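DHHA1 domain protein (Clostridium perfringens, PDB 3KEW) probably hydrolyses mischarged tRNA, being a zinc-binding relative of the editing domain of alanyl-tRNA synthetase. Local coordinates at residues 15-20 with 79-84; 30-35 with 70-75; 37-42 with 56-61; 151-156 with 200-205; 158-163 with 179-184. One frame throughout, in Å; residues are numbered along the deposited sequence.

Contact 1. Residues 15-20 with 79-84; sequences EFKGEI and LKNLQC
Cys84 lays its CB over one face of the Phe16 ring, offset toward the rim, CB 3.7 Å from the ring centroid. Cys84 SG is also over the face, 4.5 Å from the Phe16 centroid, a sulfur-aromatic contact. Phe16 has CG between its backbone N and carbonyl carbon (chi1 67°), and the ring then turns back toward the facing strand. On the side of Lys17 and Gln83, the lysine bends at chi2 and chi4, bringing NZ to 3.4 Å from Gln83 CG. Further along, Ile20 and Leu82 cross at about a right angle, CG1 of Ile20 3.7 Å from CD1 of Leu82. Antiparallel hydrogen-bonded pairs form at Phe16 with Cys84 and Gly18 with Leu82, and Ile20 N adds a bond to Leu79 O. Glu19 and Lys80 run side by side, but Glu19 OE2 and Lys80 NZ are 4.5 Å apart, beyond a salt bridge, and may attract only at longer range; backbone bonds and apolar packing are the direct contacts where strands 15-26 and 82-86 close the barrel.

Contact 2. Residues 30-35 with 70-75; sequences FHVLLD and HVLEKE
Phe30 carries the CA of Glu75 over one ring face, 3.8 Å from the centroid and offset toward the rim, while Leu72 O lies at the ring edge, near its plane. The His31 ring has Val71 CG2 over its centre, 3.6 Å from the centroid, the two side chains lying side by side. His70 meets Leu34 CD2 over one face, nearer the rim, and has Val32 O at its edge, in plane. Its CG sits beside the backbone N (chi1 -52°), on the side where ND1 can also approach Val32 O: ND1 of His70 gives that oxygen a weak bond of 3.3 Å, in addition to the 2.8 Å bond from His70 N to Val32 O. The ring's NE2 is hydrogen-bonded to Thr37 OG1, and His31 ND1 to Tyr62 OH. Val32 CG1 also packs on Leu72 CD1 at 3.8 Å. Within the closed antiparallel barrel, strand 29-34 lies between 15-26 and 67-72, and strand 56-64 flanks 67-72 on its other side.

Contact 3. Residues 37-42 with 56-61; sequences TAFFPG and IKVLDV
Phe39 meets Val61 with CG anti to its own carbonyl carbon (chi1 -69°), while Val61 has CG1 anti to the backbone N (chi1 -175°), which sets CG2 anti to the carbonyl carbon and 3.9 Å from Phe39 CB. This is packing of the antiparallel barrel, in which the turn after strand 36-37 drops a phenyl ring against the buried Val58 and Val61 of strand 56-64. The Phe39 and Val61 side chains cross at about a right angle, and Phe39 reaches tip to tip toward Val58, CE1 of Phe39 3.9 Å from Val58 CG2. Val61 CG1 instead meets the Phe40-Pro41 backbone, 3.7 Å from Pro41 CA. Ile53 and His70 also cover the ring, the His70 plane at about 85° to it. The Phe40 side chain, about 9 Å from the bound zinc ion, starts away from strand 56-64 and touches Val198; its ring meets Tyr7 edge-to-face. Thr37 makes an ST turn: its OG1, in plane at the edge of the Phe39 ring, accepts from Phe39 N at 3.1 Å.

Contact 4. Residues 151-156 with 200-205; sequences FENLEV and PRNTRD
Asn153 sets its amide against Asn202 and Arg204. CG is anti to the backbone N (chi1 -160°), and Asn153 OD1 touches both Asn202 CB and Arg204 CB, 3.2 Å from the latter. Arg204 N gives this OD1 a weak bond of 3.3 Å. The amide planes of Asn153 and Asn202 are 89° apart, and Asn202 OD1 accepts from Asp205 N at 2.9 Å in an Asx motif. Thr203 presents OG1 to Leu154 N at 2.8 Å, and the same hydroxyl is bonded to Leu149 O in the helix. Thr203 CG2 lies 4.0 Å from Val156 CG2. The backbones add Thr203 N to Leu154 O and Val156 N to Arg201 O, and one water donates to both Val156 O and Pro200 O. Val156 and Pro200 pack on Leu99 of helix 88-112, between the zinc ligands His98 and His102 in sequence. Asn153, the first residue after helix 136-152, has positive phi, and this helix exit is tied to a loop of the second additional domain of threonyl- and alanyl-tRNA synthetases.

Contact 5. Residues 158-163 with 179-184; sequences SYAPSK and DEEIRI
Tyr159 and Ile184 pair by their backbones, with Tyr159 N bonded to Ile184 O at 3.0 Å and Ile184 N to Tyr159 O at 2.7 Å. Both are close to straight, at 166° and 172°, an antiparallel hydrogen-bonded pair. Softer CA-H...O contacts flank it: Ser158 CA comes to 3.3 Å from Ile184 O, and Ala160 CA approaches Ile182 O. The apolar part centres on Ile184. Its CB stands over one face of the Tyr159 ring, toward the rim, 4.2 Å from the centroid, and CG2 reaches CZ at 3.6 Å. The other branch, CG1, is 3.7 Å from Pro161 CG, those side chains crossing at about a right angle. The phenol OH is hydrogen-bonded to Glu186. Charge gathers around Arg183, whose chain bends at chi2 and chi3 so that one guanidinium face lies over the peptide between Tyr159 and Ala160. Glu181 OE1 is in plane at the guanidinium edge, a long salt bridge of 3.9 Å to NH1, and Tyr8 gives the group a cation-pi contact. Arg183 also bonds through its backbone to the zinc ligand Cys195, beside the metal site. The Tyr159-Ile184 pair joins the outer strand 156-159 to 184-187 in a small antiparallel sheet completed by 191-194.

How the contacts relate
From the N terminus, contact 1 closes the longest of the three barrel loops by joining the start of strand 15-26 to 79-84. Contact 2 is nested inside it, pairing 30-35 with 70-75, and contact 3 is nested inside contact 2. The three touch one another: Glu19 N meets Asp35, Phe16 packs on Phe39, and Leu59 N bonds Val71 O; all three lie in one closed barrel. Helix 88-112, carrying two of the zinc ligands, then leads to the second half. There contact 4 ties the end of helix 136-152 to the loop at 200-205, and contact 5, nested inside it, closes the excursion between strands 156-159 and 184-187. Neither touches the barrel contacts; they follow in series.

Contact 1. Residues 15-20 with 79-84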
# COMPACT_ATOMS: atom_id res chain seq x y z
N GLU A 15 8.08 -1.01 -15.18
CA GLU A 15 9.39 -1.31 -15.79
C GLU A 15 10.24 -0.06 -15.75
O GLU A 15 9.74 1.05 -15.98
CB GLU A 15 9.27 -1.73 -17.24
CG GLU A 15 8.45 -2.96 -17.52
CD GLU A 15 8.11 -3.07 -18.98
OE1 GLU A 15 6.98 -3.50 -19.29
OE2 GLU A 15 8.97 -2.72 -19.82
N PHE A 16 11.54 -0.25 -15.50
CA PHE A 16 12.48 0.86 -15.38
C PHE A 16 13.93 0.42 -15.62
O PHE A 16 14.24 -0.78 -15.70
CB PHE A 16 12.34 1.56 -14.02
CG PHE A 16 12.76 0.72 -12.84
CD1 PHE A 16 13.96 0.96 -12.20
CD2 PHE A 16 11.94 -0.31 -12.37
CE1 PHE A 16 14.36 0.18 -11.11
CE2 PHE A 16 12.33 -1.10 -11.29
CZ PHE A 16 13.54 -0.84 -10.65
N LYS A 17 14.80 1.42 -15.75
CA LYS A 17 16.22 1.22 -15.97
C LYS A 17 16.96 1.46 -14.67
O LYS A 17 16.69 2.43 -13.95
CB LYS A 17 16.74 2.14 -17.08
CG LYS A 17 16.95 1.47 -18.45
CD LYS A 17 15.72 0.75 -18.98
CE LYS A 17 15.96 0.14 -20.37
NZ LYS A 17 16.83 -1.07 -20.34
N GLY A 18 17.88 0.56 -14.35
CA GLY A 18 18.61 0.68 -13.10
C GLY A 18 20.06 0.30 -13.23
O GLY A 18 20.45 -0.43 -14.15
N GLU A 19 20.85 0.81 -12.29
CA GLU A 19 22.26 0.51 -12.22
C GLU A 19 22.57 -0.01 -10.83
O GLU A 19 22.26 0.65 -9.83
CB GLU A 19 23.10 1.75 -12.53
CG GLU A 19 24.61 1.49 -12.58
CD GLU A 19 25.45 2.76 -12.65
OE1 GLU A 19 24.89 3.87 -12.83
OE2 GLU A 19 26.68 2.65 -12.52
N ILE A 20 23.17 -1.19 -10.79
CA ILE A 20 23.61 -1.80 -9.54
C ILE A 20 24.80 -1.03 -8.96
O ILE A 20 25.84 -0.92 -9.60
CB ILE A 20 23.94 -3.30 -9.73
CG1 ILE A 20 22.65 -4.09 -9.99
CG2 ILE A 20 24.65 -3.84 -8.50
CD1 ILE A 20 22.85 -5.55 -10.35
N LEU A 79 26.05 -4.65 -15.03
CA LEU A 79 25.54 -3.83 -13.94
C LEU A 79 25.06 -2.41 -14.29
O LEU A 79 24.56 -1.70 -13.42
CB LEU A 79 26.48 -3.84 -12.73
CG LEU A 79 27.92 -4.32 -12.87
CD1 LEU A 79 28.89 -3.16 -12.69
CD2 LEU A 79 28.20 -5.42 -11.87
N LYS A 80 25.17 -2.02 -15.55
CA LYS A 80 24.66 -0.71 -15.98
C LYS A 80 23.50 -0.88 -16.96
O LYS A 80 23.46 -1.86 -17.71
CB LYS A 80 25.78 0.13 -16.62
CG LYS A 80 26.74 0.72 -15.60
CD LYS A 80 27.86 1.51 -16.24
CE LYS A 80 28.73 2.15 -15.16
NZ LYS A 80 29.86 2.93 -15.73
N ASN A 81 22.58 0.09 -16.93
CA ASN A 81 21.46 0.17 -17.88
C ASN A 81 20.64 -1.13 -17.93
O ASN A 81 20.36 -1.68 -19.00
CB ASN A 81 21.99 0.58 -19.27
CG ASN A 81 20.89 1.03 -20.22
OD1 ASN A 81 20.01 1.81 -19.85
ND2 ASN A 81 20.93 0.53 -21.45
N LEU A 82 20.27 -1.63 -16.76
CA LEU A 82 19.61 -2.92 -16.66
C LEU A 82 18.10 -2.78 -16.78
O LEU A 82 17.52 -1.84 -16.24
CB LEU A 82 19.95 -3.60 -15.33
CG LEU A 82 21.43 -3.72 -14.96
CD1 LEU A 82 21.53 -4.15 -13.53
CD2 LEU A 82 22.15 -4.71 -15.88
N GLN A 83 17.49 -3.70 -17.52
CA GLN A 83 16.03 -3.81 -17.57
C GLN A 83 15.50 -4.40 -16.27
O GLN A 83 15.78 -5.57 -15.94
CB GLN A 83 15.59 -4.68 -18.76
CG GLN A 83 14.93 -3.90 -19.88
CD GLN A 83 13.62 -3.24 -19.46
OE1 GLN A 83 13.57 -2.04 -19.19
NE2 GLN A 83 12.55 -4.03 -19.39
N CYS A 84 14.74 -3.59 -15.53
CA CYS A 84 14.15 -4.03 -14.28
C CYS A 84 12.63 -3.97 -14.35
O CYS A 84 12.07 -2.92 -14.70
CB CYS A 84 14.63 -3.16 -13.13
SG CYS A 84 16.41 -2.96 -13.00

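Contact 2. Residues 30-35 with 70-75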
# COMPACT_ATOMS: atom_id res chain seq x y z
N PHE A 30 22.42 -12.71 -3.55
CA PHE A 30 23.14 -11.49 -3.87
C PHE A 30 22.31 -10.24 -3.60
O PHE A 30 21.39 -9.90 -4.34
CB PHE A 30 23.66 -11.53 -5.32
CG PHE A 30 24.68 -12.62 -5.56
CD1 PHE A 30 24.28 -13.91 -5.90
CD2 PHE A 30 26.04 -12.35 -5.42
CE1 PHE A 30 25.21 -14.92 -6.10
CE2 PHE A 30 26.99 -13.35 -5.63
CZ PHE A 30 26.57 -14.64 -5.96
N HIS A 31 22.66 -9.57 -2.50
CA HIS A 31 21.95 -8.38 -2.04
C HIS A 31 22.46 -7.15 -2.79
O HIS A 31 23.60 -6.73 -2.57
CB HIS A 31 22.14 -8.19 -0.53
CG HIS A 31 21.47 -9.24 0.31
ND1 HIS A 31 20.83 -8.94 1.50
CD2 HIS A 31 21.36 -10.58 0.16
CE1 HIS A 31 20.35 -10.05 2.03
NE2 HIS A 31 20.65 -11.06 1.23
N VAL A 32 21.64 -6.58 -3.66
CA VAL A 32 22.06 -5.42 -4.47
C VAL A 32 21.35 -4.10 -4.15
O VAL A 32 20.17 -4.07 -3.78
CB VAL A 32 22.02 -5.70 -6.01
CG1 VAL A 32 22.82 -6.94 -6.38
CG2 VAL A 32 20.58 -5.80 -6.54
N LEU A 33 22.11 -3.01 -4.28
CA LEU A 33 21.56 -1.67 -4.19
C LEU A 33 21.45 -1.16 -5.63
O LEU A 33 22.23 -1.57 -6.49
CB LEU A 33 22.48 -0.76 -3.38
CG LEU A 33 21.88 0.05 -2.23
CD1 LEU A 33 22.98 0.58 -1.32
CD2 LEU A 33 21.00 1.19 -2.74
N LEU A 34 20.48 -0.28 -5.88
CA LEU A 34 20.25 0.31 -7.21
C LEU A 34 20.27 1.83 -7.12
O LEU A 34 20.01 2.39 -6.05
CB LEU A 34 18.90 -0.14 -7.77
CG LEU A 34 18.77 -1.29 -8.78
CD1 LEU A 34 19.65 -2.49 -8.47
CD2 LEU A 34 17.31 -1.72 -8.86
N ASP A 35 20.62 2.49 -8.22
CA ASP A 35 20.63 3.96 -8.28
C ASP A 35 19.21 4.53 -8.12
O ASP A 35 19.01 5.53 -7.42
CB ASP A 35 21.32 4.47 -9.56
CG ASP A 35 20.53 4.17 -10.85
OD1 ASP A 35 20.29 5.12 -11.62
OD2 ASP A 35 20.16 3.00 -11.11
N HIS A 70 17.85 -5.34 -2.79
CA HIS A 70 17.19 -6.36 -3.59
C HIS A 70 17.97 -7.66 -3.48
O HIS A 70 19.16 -7.71 -3.79
CB HIS A 70 17.10 -5.91 -5.06
CG HIS A 70 16.49 -4.55 -5.24
ND1 HIS A 70 17.12 -3.39 -4.83
CD2 HIS A 70 15.31 -4.17 -5.79
CE1 HIS A 70 16.35 -2.35 -5.11
NE2 HIS A 70 15.25 -2.80 -5.69
N VAL A 71 17.29 -8.72 -3.04
CA VAL A 71 17.91 -10.03 -2.91
C VAL A 71 17.73 -10.80 -4.22
O VAL A 71 16.62 -11.18 -4.60
CB VAL A 71 17.35 -10.81 -1.69
CG1 VAL A 71 17.95 -12.20 -1.60
CG2 VAL A 71 17.64 -10.04 -0.40
N LEU A 72 18.84 -11.01 -4.92
CA LEU A 72 18.83 -11.69 -6.21
C LEU A 72 19.27 -13.14 -6.05
O LEU A 72 20.19 -13.42 -5.27
CB LEU A 72 19.75 -10.98 -7.21
CG LEU A 72 19.53 -9.50 -7.57
CD1 LEU A 72 20.54 -9.07 -8.61
CD2 LEU A 72 18.12 -9.25 -8.08
N GLU A 73 18.64 -14.06 -6.78
CA GLU A 73 18.98 -15.48 -6.63
C GLU A 73 20.26 -15.89 -7.38
O GLU A 73 20.88 -16.90 -7.04
CB GLU A 73 17.80 -16.41 -6.99
CG GLU A 73 17.61 -16.74 -8.46
CD GLU A 73 16.66 -17.91 -8.69
OE1 GLU A 73 16.41 -18.25 -9.87
OE2 GLU A 73 16.17 -18.50 -7.70
N LYS A 74 20.65 -15.10 -8.38
CA LYS A 74 21.87 -15.36 -9.14
C LYS A 74 22.82 -14.17 -9.13
O LYS A 74 22.43 -13.05 -8.76
CB LYS A 74 21.55 -15.79 -10.58
CG LYS A 74 20.93 -17.18 -10.68
CD LYS A 74 20.46 -17.49 -12.08
CE LYS A 74 19.80 -18.86 -12.12
NZ LYS A 74 19.48 -19.30 -13.50
N GLU A 75 24.07 -14.42 -9.50
CA GLU A 75 25.09 -13.39 -9.52
C GLU A 75 24.90 -12.45 -10.72
O GLU A 75 24.77 -12.91 -11.85
CB GLU A 75 26.49 -14.01 -9.56
CG GLU A 75 27.61 -13.01 -9.28
CD GLU A 75 28.99 -13.64 -9.28
OE1 GLU A 75 29.82 -13.21 -8.46
OE2 GLU A 75 29.24 -14.55 -10.10

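Contact 3. Residues 37-42 with 56-61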
# COMPACT_ATOMS: atom_id res chain seq x y z
N THR A 37 14.97 2.83 -7.81
CA THR A 37 14.16 1.62 -7.75
C THR A 37 12.65 1.89 -7.66
O THR A 37 12.21 2.84 -7.02
CB THR A 37 14.65 0.61 -6.66
OG1 THR A 37 14.00 -0.65 -6.83
CG2 THR A 37 14.43 1.14 -5.24
N ALA A 38 11.89 1.05 -8.34
CA ALA A 38 10.44 1.03 -8.22
C ALA A 38 9.98 -0.17 -7.39
O ALA A 38 8.79 -0.42 -7.26
CB ALA A 38 9.78 1.00 -9.62
N PHE A 39 10.94 -0.92 -6.83
CA PHE A 39 10.62 -2.04 -5.93
C PHE A 39 10.30 -1.49 -4.54
O PHE A 39 11.18 -0.93 -3.87
CB PHE A 39 11.76 -3.07 -5.86
CG PHE A 39 11.96 -3.86 -7.14
CD1 PHE A 39 11.35 -5.11 -7.31
CD2 PHE A 39 12.76 -3.37 -8.17
CE1 PHE A 39 11.51 -5.83 -8.49
CE2 PHE A 39 12.94 -4.10 -9.36
CZ PHE A 39 12.31 -5.34 -9.52
N PHE A 40 9.04 -1.64 -4.12
CA PHE A 40 8.59 -1.27 -2.77
C PHE A 40 9.18 -2.31 -1.81
O PHE A 40 9.07 -3.51 -2.08
CB PHE A 40 7.05 -1.30 -2.72
CG PHE A 40 6.44 -0.70 -1.47
CD1 PHE A 40 5.43 -1.38 -0.78
CD2 PHE A 40 6.84 0.55 -1.00
CE1 PHE A 40 4.84 -0.83 0.36
CE2 PHE A 40 6.26 1.11 0.14
CZ PHE A 40 5.24 0.42 0.82
N PRO A 41 9.85 -1.85 -0.74
CA PRO A 41 10.36 -2.75 0.31
C PRO A 41 9.30 -3.25 1.32
O PRO A 41 9.54 -4.23 2.04
CB PRO A 41 11.42 -1.89 1.03
CG PRO A 41 10.94 -0.48 0.85
CD PRO A 41 10.22 -0.44 -0.47
N GLY A 42 8.14 -2.59 1.34
CA GLY A 42 7.13 -2.81 2.36
C GLY A 42 6.93 -1.55 3.18
O GLY A 42 7.83 -0.71 3.24
N ILE A 56 17.23 -11.67 -13.73
CA ILE A 56 17.51 -12.42 -12.51
C ILE A 56 16.40 -12.12 -11.51
O ILE A 56 16.11 -10.95 -11.24
CB ILE A 56 18.88 -12.04 -11.88
CG1 ILE A 56 20.00 -12.05 -12.94
CG2 ILE A 56 19.21 -12.97 -10.71
CD1 ILE A 56 21.23 -11.21 -12.56
N LYS A 57 15.78 -13.17 -10.97
CA LYS A 57 14.62 -12.98 -10.09
C LYS A 57 14.93 -12.37 -8.73
O LYS A 57 15.83 -12.82 -8.02
CB LYS A 57 13.70 -14.21 -9.99
CG LYS A 57 14.35 -15.56 -10.09
CD LYS A 57 13.50 -16.54 -10.94
CE LYS A 57 12.16 -16.91 -10.30
NZ LYS A 57 12.29 -17.89 -9.19
N VAL A 58 14.19 -11.31 -8.42
CA VAL A 58 14.23 -10.65 -7.13
C VAL A 58 13.36 -11.46 -6.16
O VAL A 58 12.16 -11.64 -6.39
CB VAL A 58 13.72 -9.19 -7.22
CG1 VAL A 58 13.97 -8.46 -5.93
CG2 VAL A 58 14.37 -8.45 -8.38
N LEU A 59 13.98 -11.94 -5.08
CA LEU A 59 13.32 -12.84 -4.14
C LEU A 59 12.82 -12.13 -2.90
O LEU A 59 11.91 -12.61 -2.22
CB LEU A 59 14.29 -13.94 -3.69
CG LEU A 59 14.97 -14.82 -4.72
CD1 LEU A 59 15.91 -15.75 -3.97
CD2 LEU A 59 13.95 -15.60 -5.53
N ASP A 60 13.43 -10.99 -2.60
CA ASP A 60 13.10 -10.21 -1.42
C ASP A 60 13.54 -8.78 -1.63
O ASP A 60 14.53 -8.53 -2.33
CB ASP A 60 13.79 -10.79 -0.17
CG ASP A 60 13.26 -10.20 1.13
OD1 ASP A 60 12.04 -9.89 1.22
OD2 ASP A 60 14.07 -10.04 2.08
N VAL A 61 12.79 -7.85 -1.07
CA VAL A 61 13.17 -6.45 -1.06
C VAL A 61 12.95 -5.96 0.36
O VAL A 61 11.90 -6.20 0.96
CB VAL A 61 12.34 -5.58 -2.06
CG1 VAL A 61 12.86 -4.17 -2.08
CG2 VAL A 61 12.41 -6.13 -3.46

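Contact 4. Residues 151-156 with 200-205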
# COMPACT_ATOMS: atom_id res chain seq x y z
N PHE A 151 -17.38 3.54 -8.08
CA PHE A 151 -17.91 3.94 -9.36
C PHE A 151 -18.04 5.46 -9.51
O PHE A 151 -18.01 5.95 -10.64
CB PHE A 151 -19.13 3.11 -9.74
CG PHE A 151 -18.80 1.64 -9.93
CD1 PHE A 151 -19.27 0.68 -9.05
CD2 PHE A 151 -17.95 1.25 -10.97
CE1 PHE A 151 -18.94 -0.66 -9.22
CE2 PHE A 151 -17.62 -0.09 -11.15
CZ PHE A 151 -18.11 -1.05 -10.27
N GLU A 152 -18.08 6.21 -8.41
CA GLU A 152 -17.98 7.68 -8.46
C GLU A 152 -16.57 8.15 -8.84
O GLU A 152 -16.38 9.29 -9.26
CB GLU A 152 -18.41 8.32 -7.14
CG GLU A 152 -19.92 8.34 -6.90
CD GLU A 152 -20.66 9.26 -7.85
OE1 GLU A 152 -20.13 10.33 -8.20
OE2 GLU A 152 -21.79 8.89 -8.25
N ASN A 153 -15.58 7.27 -8.66
CA ASN A 153 -14.18 7.48 -9.06
C ASN A 153 -13.49 8.68 -8.42
O ASN A 153 -13.06 9.61 -9.11
CB ASN A 153 -14.03 7.51 -10.59
CG ASN A 153 -12.60 7.24 -11.04
OD1 ASN A 153 -11.71 6.98 -10.22
ND2 ASN A 153 -12.38 7.26 -12.35
N LEU A 154 -13.35 8.65 -7.09
CA LEU A 154 -12.70 9.76 -6.39
C LEU A 154 -11.19 9.70 -6.60
O LEU A 154 -10.62 8.62 -6.73
CB LEU A 154 -13.04 9.76 -4.90
CG LEU A 154 -14.49 9.60 -4.47
CD1 LEU A 154 -14.56 9.57 -2.95
CD2 LEU A 154 -15.38 10.70 -5.03
N GLU A 155 -10.58 10.88 -6.65
CA GLU A 155 -9.13 11.00 -6.72
C GLU A 155 -8.50 10.55 -5.39
O GLU A 155 -9.00 10.90 -4.32
CB GLU A 155 -8.74 12.45 -7.02
CG GLU A 155 -7.26 12.65 -7.36
CD GLU A 155 -6.84 14.11 -7.39
OE1 GLU A 155 -7.66 14.99 -7.05
OE2 GLU A 155 -5.67 14.37 -7.73
N VAL A 156 -7.44 9.75 -5.48
CA VAL A 156 -6.65 9.37 -4.31
C VAL A 156 -5.25 9.98 -4.45
O VAL A 156 -4.44 9.51 -5.25
CB VAL A 156 -6.58 7.83 -4.13
CG1 VAL A 156 -5.85 7.48 -2.84
CG2 VAL A 156 -7.98 7.20 -4.14
N PRO A 200 -3.34 3.03 -5.34
CA PRO A 200 -3.79 3.48 -6.66
C PRO A 200 -4.14 4.98 -6.63
O PRO A 200 -4.27 5.55 -5.56
CB PRO A 200 -5.05 2.63 -6.91
CG PRO A 200 -4.90 1.44 -6.01
CD PRO A 200 -4.24 2.00 -4.78
N ARG A 201 -4.27 5.60 -7.79
CA ARG A 201 -4.49 7.05 -7.84
C ARG A 201 -5.96 7.43 -7.93
O ARG A 201 -6.30 8.61 -7.92
CB ARG A 201 -3.72 7.69 -9.00
CG ARG A 201 -2.29 8.05 -8.66
CD ARG A 201 -1.71 9.01 -9.68
NE ARG A 201 -0.27 8.82 -9.83
CZ ARG A 201 0.54 9.66 -10.48
NH1 ARG A 201 0.06 10.77 -11.03
NH2 ARG A 201 1.83 9.39 -10.55
N ASN A 202 -6.81 6.42 -8.02
CA ASN A 202 -8.26 6.62 -7.96
C ASN A 202 -9.00 5.43 -7.35
O ASN A 202 -8.45 4.32 -7.28
CB ASN A 202 -8.82 7.01 -9.33
CG ASN A 202 -8.46 6.03 -10.44
OD1 ASN A 202 -8.77 4.84 -10.37
ND2 ASN A 202 -7.80 6.53 -11.47
N THR A 203 -10.23 5.66 -6.91
CA THR A 203 -11.05 4.57 -6.34
C THR A 203 -11.57 3.57 -7.41
O THR A 203 -11.82 2.41 -7.09
CB THR A 203 -12.22 5.10 -5.48
OG1 THR A 203 -13.06 5.95 -6.27
CG2 THR A 203 -11.70 5.87 -4.23
N ARG A 204 -11.70 4.02 -8.66
CA ARG A 204 -12.12 3.15 -9.77
C ARG A 204 -11.17 1.98 -9.98
O ARG A 204 -11.60 0.88 -10.33
CB ARG A 204 -12.29 3.96 -11.07
CG ARG A 204 -12.80 3.20 -12.31
CD ARG A 204 -14.10 2.43 -12.07
NE ARG A 204 -14.44 1.58 -13.21
CZ ARG A 204 -13.96 0.36 -13.44
NH1 ARG A 204 -13.09 -0.20 -12.60
NH2 ARG A 204 -14.34 -0.31 -14.51
N ASP A 205 -9.87 2.21 -9.73
CA ASP A 205 -8.85 1.16 -9.78
C ASP A 205 -9.08 -0.03 -8.84
O ASP A 205 -8.50 -1.09 -9.04
CB ASP A 205 -7.47 1.76 -9.50
CG ASP A 205 -6.76 2.23 -10.76
OD1 ASP A 205 -5.51 2.24 -10.76
OD2 ASP A 205 -7.43 2.56 -11.76
O HOH W 1 -2.51 7.70 -4.79

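Contact 5. Residues 158-163 with 179-184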
# COMPACT_ATOMS: atom_id res chain seq x y z
N SER A 158 -1.50 10.67 -3.13
CA SER A 158 -0.38 10.30 -2.25
C SER A 158 0.75 11.32 -2.37
O SER A 158 1.31 11.52 -3.45
CB SER A 158 0.14 8.90 -2.58
OG SER A 158 -0.85 7.92 -2.37
N TYR A 159 1.09 11.96 -1.26
CA TYR A 159 2.07 13.04 -1.27
C TYR A 159 2.85 13.17 0.04
O TYR A 159 2.38 12.74 1.10
CB TYR A 159 1.43 14.39 -1.67
CG TYR A 159 0.24 14.83 -0.84
CD1 TYR A 159 0.38 15.75 0.19
CD2 TYR A 159 -1.04 14.34 -1.12
CE1 TYR A 159 -0.72 16.16 0.95
CE2 TYR A 159 -2.15 14.74 -0.37
CZ TYR A 159 -1.98 15.65 0.66
OH TYR A 159 -3.10 16.03 1.39
N ALA A 160 4.05 13.74 -0.04
CA ALA A 160 4.82 14.07 1.15
C ALA A 160 4.81 15.58 1.27
O ALA A 160 5.56 16.26 0.56
CB ALA A 160 6.24 13.54 1.02
N PRO A 161 3.92 16.12 2.14
CA PRO A 161 3.79 17.57 2.29
C PRO A 161 5.08 18.24 2.74
O PRO A 161 5.82 17.69 3.56
CB PRO A 161 2.74 17.72 3.41
CG PRO A 161 2.03 16.45 3.46
CD PRO A 161 3.00 15.40 3.03
N SER A 162 5.35 19.41 2.17
CA SER A 162 6.36 20.32 2.67
C SER A 162 5.94 20.80 4.06
O SER A 162 4.74 20.90 4.35
CB SER A 162 6.51 21.51 1.73
OG SER A 162 7.39 22.48 2.27
N LYS A 163 6.92 21.09 4.91
CA LYS A 163 6.68 21.56 6.28
C LYS A 163 5.80 22.81 6.35
O LYS A 163 5.12 23.04 7.36
CB LYS A 163 8.01 21.79 7.00
CG LYS A 163 8.95 20.58 6.98
CD LYS A 163 10.39 20.99 7.23
CE LYS A 163 11.35 19.84 6.95
NZ LYS A 163 12.77 20.21 7.24
N ASP A 179 11.73 11.27 12.54
CA ASP A 179 12.80 11.90 11.78
C ASP A 179 12.53 11.76 10.28
O ASP A 179 12.98 12.58 9.48
CB ASP A 179 14.15 11.28 12.15
CG ASP A 179 14.53 11.53 13.59
OD1 ASP A 179 14.56 12.72 14.01
OD2 ASP A 179 14.81 10.55 14.32
N GLU A 180 11.78 10.72 9.93
CA GLU A 180 11.32 10.47 8.56
C GLU A 180 10.27 11.49 8.13
O GLU A 180 9.63 12.13 8.97
CB GLU A 180 10.73 9.06 8.45
CG GLU A 180 11.56 7.97 9.10
CD GLU A 180 10.72 6.80 9.56
OE1 GLU A 180 9.76 6.42 8.86
OE2 GLU A 180 11.03 6.24 10.64
N GLU A 181 10.09 11.63 6.82
CA GLU A 181 9.05 12.52 6.29
C GLU A 181 7.66 11.88 6.41
O GLU A 181 7.51 10.67 6.21
CB GLU A 181 9.35 12.93 4.84
CG GLU A 181 9.70 11.78 3.90
CD GLU A 181 9.29 12.05 2.46
OE1 GLU A 181 8.66 11.16 1.84
OE2 GLU A 181 9.60 13.15 1.94
N ILE A 182 6.67 12.70 6.74
CA ILE A 182 5.28 12.26 6.79
C ILE A 182 4.73 12.17 5.36
O ILE A 182 4.79 13.15 4.60
CB ILE A 182 4.41 13.19 7.69
CG1 ILE A 182 4.68 12.94 9.18
CG2 ILE A 182 2.92 13.00 7.44
CD1 ILE A 182 5.55 13.98 9.84
N ARG A 183 4.24 10.99 4.98
CA ARG A 183 3.47 10.84 3.74
C ARG A 183 1.98 10.86 4.08
O ARG A 183 1.56 10.35 5.12
CB ARG A 183 3.78 9.53 3.02
CG ARG A 183 5.23 9.10 2.98
CD ARG A 183 5.84 9.27 1.62
NE ARG A 183 4.93 8.94 0.52
CZ ARG A 183 5.03 9.48 -0.69
NH1 ARG A 183 5.98 10.36 -0.94
NH2 ARG A 183 4.18 9.15 -1.65
N ILE A 184 1.20 11.45 3.19
CA ILE A 184 -0.25 11.54 3.35
C ILE A 184 -0.94 10.81 2.19
O ILE A 184 -0.52 10.95 1.03
CB ILE A 184 -0.70 13.02 3.42
CG1 ILE A 184 -0.18 13.71 4.70
CG2 ILE A 184 -2.22 13.16 3.29
CD1 ILE A 184 -0.80 13.22 6.04